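Side-chain contacts in cytochrome C3 (Desulfovibrio desulfuricans, PDB 1UP9), which probably transfers electrons through four covalently bound heme c groups, each iron held between two axial histidines: residues L64-V67 with V68-G72; L80-H83 with S84-A88; A88-P91 with E92-K95. All blocks are in the same frame, centred on the assembly; numbering follows the deposited sequence. Where two conformers were deposited one is given.

Interaction 1: residues L64-V67 with V68-G72; sequences LYYV and VHARG. Unlike the reference sequence in segment 68-72: Arg71 (reference Lys). With HEC (heme c), chain E.
Helix 64-69 carries an axial heme ligand of this tetraheme cytochrome, His69, and Tyr65 one turn earlier on the same helix stacks on it. NE2 of His69 binds the heme iron at 2.0 Å, and His106 supplies the other axial nitrogen. The other ring nitrogen, ND1, donates to Tyr65 O at 2.8 Å, with the acceptor 2° out of the imidazole plane and the donor in the carbonyl plane, on a lone pair. The backbone N of His69 donates to the same oxygen, so Tyr65 O takes two bonds from one residue. The ND1 bond, with the iron at NE2, fixes the rotation of the imidazole; the backbone N bond belongs to the helix. The pull of this carbonyl on ND1 would be expected to make the ring a stronger electron donor to the iron.

The phenol of Tyr65 swings away from its own backbone N (chi1 179°) and lies over one imidazole face as an offset stack, centroids 4.1 Å apart and planes at 25°. Val68 CG1 covers the opposite face, offset toward the rim, while also packing against the porphyrin at C1D. At the helix end, Ala70 N bonds to Tyr66 O. Ala70 CB sits over the face of the Tyr66 ring as a CH-pi contact, 3.9 Å from the centroid and nearest to CE1 at 3.7 Å.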
loop_
_atom_site.group_PDB
_atom_site.type_symbol
_atom_site.label_atom_id
_atom_site.label_comp_id
_atom_site.label_asym_id
_atom_site.label_seq_id
_atom_site.Cartn_x
_atom_site.Cartn_y
_atom_site.Cartn_z
ATOM N N LEU A 64 -6.085 -3.571 7.230
ATOM C CA LEU A 64 -5.101 -2.700 6.581
ATOM C C LEU A 64 -3.807 -3.473 6.389
ATOM O O LEU A 64 -3.138 -3.402 5.361
ATOM C CB LEU A 64 -4.932 -1.385 7.378
ATOM C CG LEU A 64 -4.008 -0.364 6.686
ATOM C CD1 LEU A 64 -4.571 0.004 5.308
ATOM C CD2 LEU A 64 -3.851 0.871 7.569
ATOM N N TYR A 65 -3.363 -4.230 7.417
ATOM C CA TYR A 65 -2.105 -4.943 7.326
ATOM C C TYR A 65 -2.136 -5.902 6.139
ATOM O O TYR A 65 -1.169 -6.063 5.402
ATOM C CB TYR A 65 -1.849 -5.743 8.601
ATOM C CG TYR A 65 -0.594 -6.559 8.673
ATOM C CD1 TYR A 65 0.567 -5.997 9.171
ATOM C CD2 TYR A 65 -0.578 -7.877 8.250
ATOM C CE1 TYR A 65 1.702 -6.790 9.222
ATOM C CE2 TYR A 65 0.556 -8.683 8.294
ATOM C CZ TYR A 65 1.699 -8.101 8.785
ATOM O OH TYR A 65 2.840 -8.844 8.871
ATOM N N TYR A 66 -3.236 -6.610 5.992
ATOM C CA TYR A 66 -3.366 -7.628 4.942
ATOM C C TYR A 66 -3.299 -6.978 3.582
ATOM O O TYR A 66 -2.641 -7.411 2.654
ATOM C CB TYR A 66 -4.715 -8.341 5.120
ATOM C CG TYR A 66 -4.889 -9.516 4.212
ATOM C CD1 TYR A 66 -4.153 -10.661 4.358
ATOM C CD2 TYR A 66 -5.841 -9.417 3.202
ATOM C CE1 TYR A 66 -4.382 -11.699 3.475
ATOM C CE2 TYR A 66 -6.062 -10.451 2.336
ATOM C CZ TYR A 66 -5.321 -11.587 2.482
ATOM O OH TYR A 66 -5.588 -12.604 1.588
ATOM N N VAL A 67 -4.010 -5.838 3.404
ATOM C CA VAL A 67 -4.053 -5.250 2.062
ATOM C C VAL A 67 -2.733 -4.568 1.720
ATOM O O VAL A 67 -2.468 -4.337 0.531
ATOM C CB VAL A 67 -5.228 -4.283 1.810
ATOM C CG1 VAL A 67 -6.565 -4.950 2.111
ATOM C CG2 VAL A 67 -5.106 -2.968 2.590
ATOM N N VAL A 68 -1.886 -4.297 2.704
ATOM C CA VAL A 68 -0.537 -3.788 2.402
ATOM C C VAL A 68 0.404 -4.936 2.128
ATOM O O VAL A 68 1.241 -4.878 1.217
ATOM C CB VAL A 68 -0.097 -2.960 3.622
ATOM C CG1 VAL A 68 1.415 -2.749 3.622
ATOM C CG2 VAL A 68 -0.877 -1.648 3.657
ATOM N N HIS A 69 0.392 -6.002 2.942
ATOM C CA HIS A 69 1.498 -6.931 3.015
ATOM C C HIS A 69 1.183 -8.278 2.320
ATOM O O HIS A 69 2.151 -9.026 2.085
ATOM C CB HIS A 69 1.877 -7.248 4.469
ATOM C CG HIS A 69 2.353 -6.074 5.277
ATOM N ND1 HIS A 69 1.473 -5.259 5.955
ATOM C CD2 HIS A 69 3.583 -5.598 5.569
ATOM C CE1 HIS A 69 2.177 -4.307 6.594
ATOM N NE2 HIS A 69 3.473 -4.491 6.382
ATOM N N ALA A 70 -0.069 -8.594 2.019
ATOM C CA ALA A 70 -0.342 -9.907 1.479
ATOM C C ALA A 70 0.330 -10.058 0.117
ATOM O O ALA A 70 0.325 -9.146 -0.686
ATOM C CB ALA A 70 -1.830 -10.158 1.311
ATOM N N ARG A 71 0.864 -11.262 -0.058
ATOM C CA ARG A 71 1.388 -11.540 -1.396
ATOM C C ARG A 71 0.466 -12.569 -2.057
ATOM O O ARG A 71 0.837 -13.148 -3.059
ATOM C CB ARG A 71 2.834 -11.977 -1.278
ATOM N N GLY A 72 -0.718 -12.796 -1.497
ATOM C CA GLY A 72 -1.646 -13.815 -1.953
ATOM C C GLY A 72 -2.593 -13.255 -3.007
ATOM O O GLY A 72 -2.417 -12.088 -3.379
HETATM FE FE HEC E . 5.025 -3.427 7.104
HETATM C CHA HEC E . 2.924 -1.715 9.185
HETATM C CHB HEC E . 5.255 -5.868 9.458
HETATM C CHC HEC E . 7.340 -4.987 5.159
HETATM C CHD HEC E . 4.453 -1.161 4.627
HETATM N NA HEC E . 4.316 -3.691 8.948
HETATM C C1A HEC E . 3.505 -2.850 9.680
HETATM C C2A HEC E . 3.322 -3.335 11.025
HETATM C C3A HEC E . 3.954 -4.506 11.100
HETATM C C4A HEC E . 4.565 -4.742 9.827
HETATM C CMA HEC E . 4.046 -5.488 12.273
HETATM C CAA HEC E . 2.528 -2.562 12.100
HETATM C CBA HEC E . 1.030 -2.858 11.981
HETATM C CGA HEC E . 0.209 -1.897 12.834
HETATM O O1A HEC E . 0.810 -0.925 13.339
HETATM O O2A HEC E . -1.005 -2.137 12.940
HETATM N NB HEC E . 6.068 -5.108 7.266
HETATM C C1B HEC E . 5.923 -6.048 8.249
HETATM C C2B HEC E . 6.633 -7.231 7.840
HETATM C C3B HEC E . 7.291 -6.981 6.694
HETATM C C4B HEC E . 6.951 -5.629 6.313
HETATM C CMB HEC E . 6.644 -8.523 8.669
HETATM C CAB HEC E . 8.256 -7.851 5.881
HETATM C CBB HEC E . 7.505 -8.947 5.096
HETATM N NC HEC E . 5.761 -3.125 5.304
HETATM C C1C HEC E . 6.818 -3.802 4.693
HETATM C C2C HEC E . 7.235 -3.133 3.482
HETATM C C3C HEC E . 6.403 -2.100 3.323
HETATM C C4C HEC E . 5.464 -2.085 4.436
HETATM C CMC HEC E . 8.448 -3.579 2.639
HETATM C CAC HEC E . 6.347 -1.014 2.269
HETATM C CBC HEC E . 6.228 -1.577 0.827
HETATM N ND HEC E . 3.827 -1.844 6.909
HETATM C C1D HEC E . 3.693 -1.070 5.777
HETATM C C2D HEC E . 2.636 -0.115 5.981
HETATM C C3D HEC E . 2.220 -0.208 7.261
HETATM C C4D HEC E . 2.992 -1.294 7.863
HETATM C CMD HEC E . 2.107 0.851 4.933
HETATM C CAD HEC E . 1.156 0.629 7.987
HETATM C CBD HEC E . -0.294 0.197 7.645
HETATM C CGD HEC E . -0.644 -1.115 8.273
HETATM O O1D HEC E . -1.257 -1.133 9.366
HETATM O O2D HEC E . -0.265 -2.166 7.705
#

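Interaction 2: residues L80-H83 with S84-A88; sequences LACH and SKVVA. With HEC (heme c), chain D.
The backbone of helix 79-89 runs unbroken through residues 80-88, each N-H bonding to the carbonyl four residues earlier: Ser84 N to Leu80 O, Val86 N to Cys82 O and Val87 N to His83 O, with a weak bond from Lys85 N to Ala81 O. The helix opens with a CxxCH heme-attachment motif, Cys79 to His83; residues 80-83 supply its second cysteine and its histidine. SG of Cys82 is joined to the heme vinyl-derived carbon CAC by a thioether bond of 1.8 Å. The next residue, His83, sends NE2 to the iron at 2.0 Å, and His25 completes the axial pair.

Because SG stands anti to the backbone N of Cys82 (chi1 -179°) while the imidazole of His83 leaves its CB anti to the carbonyl carbon (chi1 -76°), consecutive residues reach the porphyrin at its rim and at its centre. The other ring nitrogen, ND1 of His83, is hydrogen-bonded to Leu97 O of helix 94-98, a second-shell link that holds the ligand ring from behind. Leu97 also packs on Val86 and Val87, so helix 94-98 packs against this one.

At the partly exposed Ser84, in one of the two conformers modelled, OG turns back along the helix and donates to Leu80 O at 2.7 Å; the backbone N of Ser84 reaches Leu80 O from the opposite face of the carbonyl plane. One turn beyond the thioether, Val86 CG2 packs 4.0 Å from Cys82 SG and 3.9 Å from the heme methyl CMD, so one methyl group touches both the sulfur and the porphyrin rim.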
loop_
_atom_site.group_PDB
_atom_site.type_symbol
_atom_site.label_atom_id
_atom_site.label_comp_id
_atom_site.label_asym_id
_atom_site.label_seq_id
_atom_site.Cartn_x
_atom_site.Cartn_y
_atom_site.Cartn_z
ATOM N N LEU A 80 3.146 -5.202 -1.211
ATOM C CA LEU A 80 4.174 -6.250 -1.304
ATOM C C LEU A 80 3.985 -7.092 -2.551
ATOM O O LEU A 80 4.985 -7.622 -3.057
ATOM C CB LEU A 80 4.166 -7.141 -0.050
ATOM C CG LEU A 80 4.996 -6.674 1.117
ATOM C CD1 LEU A 80 6.479 -6.850 0.784
ATOM C CD2 LEU A 80 4.737 -5.230 1.451
ATOM N N ALA A 81 2.749 -7.226 -3.077
ATOM C CA ALA A 81 2.582 -8.000 -4.325
ATOM C C ALA A 81 3.303 -7.327 -5.455
ATOM O O ALA A 81 4.064 -7.920 -6.214
ATOM C CB ALA A 81 1.107 -8.120 -4.646
ATOM N N CYS A 82 3.082 -6.016 -5.616
ATOM C CA CYS A 82 3.777 -5.354 -6.724
ATOM C C CYS A 82 5.248 -5.257 -6.458
ATOM O O CYS A 82 6.058 -5.534 -7.348
ATOM C CB CYS A 82 3.202 -3.929 -6.952
ATOM S SG CYS A 82 4.084 -3.187 -8.360
ATOM N N HIS A 83 5.678 -4.926 -5.234
ATOM C CA HIS A 83 7.121 -4.851 -4.986
ATOM C C HIS A 83 7.805 -6.192 -5.227
ATOM O O HIS A 83 8.956 -6.167 -5.680
ATOM C CB HIS A 83 7.359 -4.354 -3.542
ATOM C CG HIS A 83 7.124 -2.883 -3.423
ATOM N ND1 HIS A 83 7.517 -2.259 -2.246
ATOM C CD2 HIS A 83 6.636 -1.929 -4.250
ATOM C CE1 HIS A 83 7.247 -0.974 -2.357
ATOM N NE2 HIS A 83 6.703 -0.716 -3.552
ATOM N N SER A 84 7.115 -7.311 -4.954
ATOM C CA SER A 84 7.770 -8.588 -5.231
ATOM C C SER A 84 8.114 -8.737 -6.707
ATOM O O SER A 84 9.161 -9.274 -7.104
ATOM C CB SER A 84 6.844 -9.716 -4.733
ATOM O OG SER A 84 6.733 -9.615 -3.304
ATOM N N LYS A 85 7.216 -8.267 -7.561
ATOM C CA LYS A 85 7.465 -8.286 -9.016
ATOM C C LYS A 85 8.569 -7.317 -9.403
ATOM O O LYS A 85 9.413 -7.615 -10.267
ATOM C CB LYS A 85 6.203 -7.932 -9.809
ATOM C CG LYS A 85 5.052 -8.925 -9.649
ATOM C CD LYS A 85 3.778 -8.324 -10.243
ATOM C CE LYS A 85 2.511 -9.144 -9.998
ATOM N NZ LYS A 85 1.307 -8.317 -10.360
ATOM N N VAL A 86 8.604 -6.125 -8.791
ATOM C CA VAL A 86 9.651 -5.150 -9.085
ATOM C C VAL A 86 11.019 -5.730 -8.703
ATOM O O VAL A 86 11.934 -5.580 -9.484
ATOM C CB VAL A 86 9.377 -3.832 -8.339
ATOM C CG1 VAL A 86 10.522 -2.844 -8.455
ATOM C CG2 VAL A 86 8.091 -3.152 -8.858
ATOM N N VAL A 87 11.106 -6.340 -7.528
ATOM C CA VAL A 87 12.431 -6.826 -7.068
ATOM C C VAL A 87 12.816 -8.068 -7.821
ATOM O O VAL A 87 13.990 -8.334 -7.911
ATOM C CB VAL A 87 12.523 -6.987 -5.543
ATOM C CG1 VAL A 87 12.034 -5.674 -4.884
ATOM C CG2 VAL A 87 11.713 -8.115 -4.972
ATOM N N ALA A 88 11.914 -8.817 -8.408
ATOM C CA ALA A 88 12.330 -9.882 -9.345
ATOM C C ALA A 88 13.117 -9.318 -10.521
ATOM O O ALA A 88 14.101 -9.916 -10.988
ATOM C CB ALA A 88 11.107 -10.663 -9.813
HETATM FE FE HEC D . 6.001 1.065 -4.162
HETATM C CHA HEC D . 9.141 2.286 -4.689
HETATM C CHB HEC D . 6.145 2.089 -0.857
HETATM C CHC HEC D . 2.769 0.070 -3.670
HETATM C CHD HEC D . 5.868 -0.008 -7.415
HETATM N NA HEC D . 7.363 1.937 -3.026
HETATM C C1A HEC D . 8.608 2.388 -3.418
HETATM C C2A HEC D . 9.323 2.933 -2.278
HETATM C C3A HEC D . 8.502 2.906 -1.226
HETATM C C4A HEC D . 7.257 2.304 -1.672
HETATM C CMA HEC D . 8.773 3.366 0.208
HETATM C CAA HEC D . 10.815 3.329 -2.333
HETATM C CBA HEC D . 10.987 4.848 -2.568
HETATM C CGA HEC D . 12.458 5.212 -2.355
HETATM O O1A HEC D . 13.101 5.427 -3.387
HETATM O O2A HEC D . 12.869 5.249 -1.190
HETATM N NB HEC D . 4.751 1.102 -2.618
HETATM C C1B HEC D . 4.973 1.491 -1.288
HETATM C C2B HEC D . 3.814 1.211 -0.459
HETATM C C3B HEC D . 2.880 0.693 -1.283
HETATM C C4B HEC D . 3.470 0.600 -2.605
HETATM C CMB HEC D . 3.775 1.468 1.053
HETATM C CAB HEC D . 1.474 0.194 -1.018
HETATM C CBB HEC D . 0.591 1.312 -0.362
HETATM N NC HEC D . 4.629 0.180 -5.287
HETATM C C1C HEC D . 3.352 -0.164 -4.916
HETATM C C2C HEC D . 2.659 -0.817 -6.012
HETATM C C3C HEC D . 3.525 -0.878 -7.060
HETATM C C4C HEC D . 4.754 -0.220 -6.604
HETATM C CMC HEC D . 1.224 -1.356 -5.867
HETATM C CAC HEC D . 3.395 -1.497 -8.447
HETATM C CBC HEC D . 2.001 -1.536 -9.053
HETATM N ND HEC D . 7.252 1.075 -5.703
HETATM C C1D HEC D . 7.011 0.643 -7.001
HETATM C C2D HEC D . 8.115 0.966 -7.857
HETATM C C3D HEC D . 9.016 1.606 -7.098
HETATM C C4D HEC D . 8.507 1.703 -5.762
HETATM C CMD HEC D . 8.147 0.672 -9.366
HETATM C CAD HEC D . 10.324 2.207 -7.610
HETATM C CBD HEC D . 11.378 1.084 -7.748
HETATM C CGD HEC D . 12.569 1.597 -8.550
HETATM O O1D HEC D . 13.202 2.528 -8.023
HETATM O O2D HEC D . 12.797 1.063 -9.657
#

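Interaction 3: residues A88-P91 with E92-K95; sequences AEKP and ELKK. With HEC (heme c), chain D.
Two backbone hydrogen bonds shape the turn from the end of helix 79-89 into helix 94-98: Leu93 N donates to Lys90 O at 2.9 Å and Lys94 N to Pro91 O at 3.1 Å. Both span three residues, as in a 3-10 turn.

The polar contact with the heme is made by Lys90, whose NZ donates to propionate oxygen O2D at 2.8 Å. A bend in the lysine chain (chi3 68°) directs the ammonium there. The carboxylate of Glu92 folds back over the Lys90 backbone and alkyl chain: Glu92 OE2 is 3.5 Å from Lys90 CE, but its distance to Lys90 NZ is 4.7 Å, so the opposite charges are near without touching.

Van der Waals contact comes from Leu93, which lies beside Lys90 and points the same way. Leu93 CD1 is 3.9 Å from Lys90 CE and 3.5 Å from the propionate carbon CGD.

The propionate thus meets one cationic donor and one methyl group from the same turn. The lysine charge would be expected to stabilise the ionised propionate, with Glu92 perhaps moderating the effect.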
loop_
_atom_site.group_PDB
_atom_site.type_symbol
_atom_site.label_atom_id
_atom_site.label_comp_id
_atom_site.label_asym_id
_atom_site.label_seq_id
_atom_site.Cartn_x
_atom_site.Cartn_y
_atom_site.Cartn_z
ATOM N N ALA A 88 11.914 -8.817 -8.408
ATOM C CA ALA A 88 12.330 -9.882 -9.345
ATOM C C ALA A 88 13.117 -9.318 -10.521
ATOM O O ALA A 88 14.101 -9.916 -10.988
ATOM C CB ALA A 88 11.107 -10.663 -9.813
ATOM N N GLU A 89 12.707 -8.172 -11.044
ATOM C CA GLU A 89 13.404 -7.542 -12.146
ATOM C C GLU A 89 14.553 -6.635 -11.710
ATOM O O GLU A 89 15.451 -6.438 -12.535
ATOM C CB GLU A 89 12.363 -6.681 -12.931
ATOM C CG GLU A 89 11.343 -7.561 -13.625
ATOM C CD GLU A 89 10.156 -6.836 -14.223
ATOM O OE1 GLU A 89 10.115 -5.564 -14.260
ATOM O OE2 GLU A 89 9.293 -7.599 -14.704
ATOM N N LYS A 90 14.495 -6.116 -10.492
ATOM C CA LYS A 90 15.549 -5.240 -9.966
ATOM C C LYS A 90 15.989 -5.751 -8.602
ATOM O O LYS A 90 15.617 -5.240 -7.559
ATOM C CB LYS A 90 15.031 -3.794 -9.844
ATOM C CG LYS A 90 14.652 -3.259 -11.230
ATOM C CD LYS A 90 14.290 -1.809 -11.215
ATOM C CE LYS A 90 15.443 -0.873 -10.917
ATOM N NZ LYS A 90 15.028 0.540 -11.182
ATOM N N PRO A 91 16.705 -6.867 -8.570
ATOM C CA PRO A 91 16.962 -7.517 -7.289
ATOM C C PRO A 91 17.838 -6.714 -6.353
ATOM O O PRO A 91 17.808 -7.021 -5.151
ATOM C CB PRO A 91 17.673 -8.817 -7.666
ATOM C CG PRO A 91 17.721 -8.829 -9.151
ATOM C CD PRO A 91 17.132 -7.618 -9.748
ATOM N N GLU A 92 18.496 -5.687 -6.885
ATOM C CA GLU A 92 19.234 -4.804 -5.972
ATOM C C GLU A 92 18.291 -4.108 -5.016
ATOM O O GLU A 92 18.794 -3.601 -4.004
ATOM C CB GLU A 92 20.062 -3.773 -6.732
ATOM C CG GLU A 92 19.339 -2.797 -7.590
ATOM C CD GLU A 92 18.830 -3.266 -8.941
ATOM O OE1 GLU A 92 18.851 -4.465 -9.282
ATOM O OE2 GLU A 92 18.385 -2.389 -9.726
ATOM N N LEU A 93 17.016 -4.033 -5.334
ATOM C CA LEU A 93 16.051 -3.318 -4.465
ATOM C C LEU A 93 15.349 -4.242 -3.480
ATOM O O LEU A 93 14.398 -3.810 -2.823
ATOM C CB LEU A 93 14.985 -2.654 -5.358
ATOM C CG LEU A 93 15.560 -1.558 -6.292
ATOM C CD1 LEU A 93 14.507 -0.910 -7.149
ATOM C CD2 LEU A 93 16.247 -0.487 -5.452
ATOM N N LYS A 94 15.741 -5.510 -3.357
ATOM C CA LYS A 94 15.028 -6.473 -2.524
ATOM C C LYS A 94 14.826 -5.963 -1.113
ATOM O O LYS A 94 13.669 -5.926 -0.644
ATOM C CB LYS A 94 15.755 -7.847 -2.506
ATOM C CG LYS A 94 15.006 -8.844 -1.642
ATOM C CD LYS A 94 15.569 -10.253 -1.721
ATOM C CE LYS A 94 14.729 -11.199 -0.860
ATOM N NZ LYS A 94 13.678 -11.866 -1.694
ATOM N N LYS A 95 15.885 -5.558 -0.426
ATOM C CA LYS A 95 15.671 -5.144 0.968
ATOM C C LYS A 95 14.885 -3.854 1.049
ATOM O O LYS A 95 13.990 -3.674 1.851
ATOM C CB LYS A 95 17.042 -4.952 1.635
ATOM C CG LYS A 95 16.908 -4.515 3.091
ATOM C CD LYS A 95 17.014 -5.729 3.982
ATOM C CE LYS A 95 17.371 -5.380 5.414
ATOM N NZ LYS A 95 16.731 -6.320 6.385
HETATM FE FE HEC D . 6.001 1.065 -4.162
HETATM C CHA HEC D . 9.141 2.286 -4.689
HETATM C CHB HEC D . 6.145 2.089 -0.857
HETATM C CHC HEC D . 2.769 0.070 -3.670
HETATM C CHD HEC D . 5.868 -0.008 -7.415
HETATM N NA HEC D . 7.363 1.937 -3.026
HETATM C C1A HEC D . 8.608 2.388 -3.418
HETATM C C2A HEC D . 9.323 2.933 -2.278
HETATM C C3A HEC D . 8.502 2.906 -1.226
HETATM C C4A HEC D . 7.257 2.304 -1.672
HETATM C CMA HEC D . 8.773 3.366 0.208
HETATM C CAA HEC D . 10.815 3.329 -2.333
HETATM C CBA HEC D . 10.987 4.848 -2.568
HETATM C CGA HEC D . 12.458 5.212 -2.355
HETATM O O1A HEC D . 13.101 5.427 -3.387
HETATM O O2A HEC D . 12.869 5.249 -1.190
HETATM N NB HEC D . 4.751 1.102 -2.618
HETATM C C1B HEC D . 4.973 1.491 -1.288
HETATM C C2B HEC D . 3.814 1.211 -0.459
HETATM C C3B HEC D . 2.880 0.693 -1.283
HETATM C C4B HEC D . 3.470 0.600 -2.605
HETATM C CMB HEC D . 3.775 1.468 1.053
HETATM C CAB HEC D . 1.474 0.194 -1.018
HETATM C CBB HEC D . 0.591 1.312 -0.362
HETATM N NC HEC D . 4.629 0.180 -5.287
HETATM C C1C HEC D . 3.352 -0.164 -4.916
HETATM C C2C HEC D . 2.659 -0.817 -6.012
HETATM C C3C HEC D . 3.525 -0.878 -7.060
HETATM C C4C HEC D . 4.754 -0.220 -6.604
HETATM C CMC HEC D . 1.224 -1.356 -5.867
HETATM C CAC HEC D . 3.395 -1.497 -8.447
HETATM C CBC HEC D . 2.001 -1.536 -9.053
HETATM N ND HEC D . 7.252 1.075 -5.703
HETATM C C1D HEC D . 7.011 0.643 -7.001
HETATM C C2D HEC D . 8.115 0.966 -7.857
HETATM C C3D HEC D . 9.016 1.606 -7.098
HETATM C C4D HEC D . 8.507 1.703 -5.762
HETATM C CMD HEC D . 8.147 0.672 -9.366
HETATM C CAD HEC D . 10.324 2.207 -7.610
HETATM C CBD HEC D . 11.378 1.084 -7.748
HETATM C CGD HEC D . 12.569 1.597 -8.550
HETATM O O1D HEC D . 13.202 2.528 -8.023
HETATM O O2D HEC D . 12.797 1.063 -9.657
#

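Overall arrangement
The three contacts follow one another along the C-terminal part of the chain. Interaction 1 lies on helix 64-69, interaction 2 on helix 79-89, and interaction 3 leads from the end of that helix into helix 94-98. Centres of interactions 1 and 2 are 13 Å apart, and the two meet where Val68 O faces Leu80 N in a probable hydrogen bond. Interactions 2 and 3, with centres 8 Å apart, share Ala88 and touch the same heme. Interactions 1 and 3 do not touch. Axial ligands of two different hemes are thereby carried on successive helices that touch each other, consistent with a compact multiheme electron carrier.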